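Local coordinates for protein amidase, hydantoinase/carbamoylase family (Paraburkholderia phymatum, PDB 6C0D) that probably hydrolyses N-carbamoyl-L-amino acids, releasing the free amino acid, as a zinc-binding member of the M20 peptidase family, at residues Q348-L353 against C406-R411. Sequence-based numbering, arbitrary orientation.
Sequences QAADAL and CEVAAR. With SO4 (sulfate ion), chain D.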
loop_
_atom_site.group_PDB
_atom_site.type_symbol
_atom_site.label_atom_id
_atom_site.label_comp_id
_atom_site.label_asym_id
_atom_site.label_seq_id
_atom_site.Cartn_x
_atom_site.Cartn_y
_atom_site.Cartn_z
ATOM N N GLN A 348 -11.263 23.338 -39.599
ATOM C CA GLN A 348 -12.175 24.023 -40.515
ATOM C C GLN A 348 -13.554 23.375 -40.499
ATOM O O GLN A 348 -14.577 24.076 -40.469
ATOM C CB GLN A 348 -11.580 24.049 -41.940
ATOM C CG GLN A 348 -10.378 25.021 -42.003
ATOM C CD GLN A 348 -9.405 24.744 -43.157
ATOM O OE1 GLN A 348 -9.469 23.716 -43.820
ATOM N NE2 GLN A 348 -8.466 25.659 -43.351
ATOM N N ALA A 349 -13.609 22.044 -40.480
ATOM C CA ALA A 349 -14.907 21.369 -40.424
ATOM C C ALA A 349 -15.593 21.610 -39.086
ATOM O O ALA A 349 -16.825 21.775 -39.029
ATOM C CB ALA A 349 -14.733 19.867 -40.658
ATOM N N ALA A 350 -14.814 21.614 -37.999
ATOM C CA ALA A 350 -15.396 21.838 -36.677
ATOM C C ALA A 350 -15.951 23.248 -36.574
ATOM O O ALA A 350 -17.020 23.467 -35.993
ATOM C CB ALA A 350 -14.347 21.599 -35.583
ATOM N N ASP A 351 -15.230 24.221 -37.133
ATOM C CA ASP A 351 -15.710 25.590 -37.072
ATOM C C ASP A 351 -16.949 25.789 -37.938
ATOM O O ASP A 351 -17.826 26.596 -37.591
ATOM C CB ASP A 351 -14.606 26.552 -37.502
ATOM C CG ASP A 351 -14.845 27.933 -36.977
ATOM O OD1 ASP A 351 -14.834 28.109 -35.741
ATOM O OD2 ASP A 351 -15.082 28.823 -37.795
ATOM N N ALA A 352 -17.035 25.061 -39.054
ATOM C CA ALA A 352 -18.186 25.163 -39.941
ATOM C C ALA A 352 -19.433 24.572 -39.296
ATOM O O ALA A 352 -20.524 25.150 -39.390
ATOM C CB ALA A 352 -17.890 24.454 -41.269
ATOM N N LEU A 353 -19.298 23.414 -38.652
ATOM C CA LEU A 353 -20.461 22.662 -38.185
ATOM C C LEU A 353 -20.706 22.774 -36.687
ATOM O O LEU A 353 -21.843 22.549 -36.238
ATOM C CB LEU A 353 -20.309 21.179 -38.556
ATOM C CG LEU A 353 -20.199 20.966 -40.065
ATOM C CD1 LEU A 353 -20.212 19.463 -40.338
ATOM C CD2 LEU A 353 -21.334 21.658 -40.836
ATOM N N CYS A 406 -19.673 12.701 -36.061
ATOM C CA CYS A 406 -19.563 12.041 -37.358
ATOM C C CYS A 406 -19.766 13.038 -38.489
ATOM O O CYS A 406 -19.113 12.938 -39.531
ATOM C CB CYS A 406 -20.572 10.904 -37.462
ATOM S SG CYS A 406 -20.183 9.748 -38.839
ATOM N N GLU A 407 -20.687 13.994 -38.314
ATOM C CA GLU A 407 -20.848 15.052 -39.316
ATOM C C GLU A 407 -19.553 15.840 -39.518
ATOM O O GLU A 407 -19.163 16.144 -40.658
ATOM C CB GLU A 407 -21.995 15.990 -38.898
ATOM C CG GLU A 407 -23.357 15.312 -39.036
ATOM C CD GLU A 407 -24.496 16.160 -38.475
ATOM O OE1 GLU A 407 -24.235 16.966 -37.581
ATOM O OE2 GLU A 407 -25.646 16.010 -38.918
ATOM N N VAL A 408 -18.895 16.219 -38.421
ATOM C CA VAL A 408 -17.623 16.948 -38.521
ATOM C C VAL A 408 -16.578 16.073 -39.198
ATOM O O VAL A 408 -15.874 16.510 -40.118
ATOM C CB VAL A 408 -17.151 17.415 -37.130
ATOM C CG1 VAL A 408 -15.687 17.992 -37.203
ATOM C CG2 VAL A 408 -18.134 18.463 -36.554
ATOM N N ALA A 409 -16.480 14.811 -38.772
ATOM C CA ALA A 409 -15.478 13.919 -39.360
ATOM C C ALA A 409 -15.728 13.689 -40.849
ATOM O O ALA A 409 -14.779 13.652 -41.648
ATOM C CB ALA A 409 -15.452 12.582 -38.612
ATOM N N ALA A 410 -16.995 13.533 -41.243
ATOM C CA ALA A 410 -17.311 13.307 -42.656
ATOM C C ALA A 410 -16.974 14.525 -43.512
ATOM O O ALA A 410 -16.484 14.382 -44.646
ATOM C CB ALA A 410 -18.794 12.953 -42.814
ATOM N N ARG A 411 -17.296 15.724 -43.014
ATOM C CA ARG A 411 -16.953 16.938 -43.749
ATOM C C ARG A 411 -15.442 17.078 -43.892
ATOM O O ARG A 411 -14.937 17.332 -44.994
ATOM C CB ARG A 411 -17.547 18.170 -43.063
ATOM C CG ARG A 411 -17.249 19.482 -43.790
ATOM C CD ARG A 411 -17.835 20.692 -43.049
ATOM N NE ARG A 411 -17.405 21.967 -43.631
ATOM C CZ ARG A 411 -18.165 22.700 -44.439
ATOM N NH1 ARG A 411 -19.390 22.292 -44.731
ATOM N NH2 ARG A 411 -17.718 23.849 -44.925
HETATM S S SO4 D . -14.760 25.930 -44.743
HETATM O O1 SO4 D . -14.232 26.952 -43.842
HETATM O O2 SO4 D . -16.077 25.496 -44.283
HETATM O O3 SO4 D . -14.864 26.487 -46.090
HETATM O O4 SO4 D . -13.850 24.788 -44.760
#
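R411 and V408 reach helix 340-353 through first torsions that set a branch anti to the backbone N: CG of R411 (chi1 -179°) and CG1 of V408 (chi1 171°). The arginine chain stays extended as far as NE, which carries its methylenes alongside A349 and L353 and brings NE and CZ to CB of A352. CG of R411 sits 4.0 Å from CB of A349, while CD of R411 packs 3.8 Å from CG of L353, the two side chains crossing obliquely. At the far end, CB of A352 lies over one face of the guanidinium, displaced toward its rim, and comes within 3.5 Å of NE of R411. V408 divides its two methyls: CG1 lies 3.8 Å from the backbone N of A350, and CG2 rests on CB of L353. CD1 of L353 lies 3.5 Å from the carbonyl O of E407.

A349 sits at the closest backbone approach, its CA 5.5 Å from CA of V408, and the N-to-C directions of the two short helical segments differ by 131°. V408 touches I210 of strand 210-227 and L381 of strand 378-384, and A350 also meets I210, away from the zinc site.

No hydrogen bond links the segments. The guanidinium placement is that of one of two conformers, and the very short approach of its NH2 to O2 of a sulfate, probably from the crystallisation liquor, is doubtful and incidental. The chemistry therefore implies a helix-helix contact made by van der Waals packing, to which arginine contributes its aliphatic length.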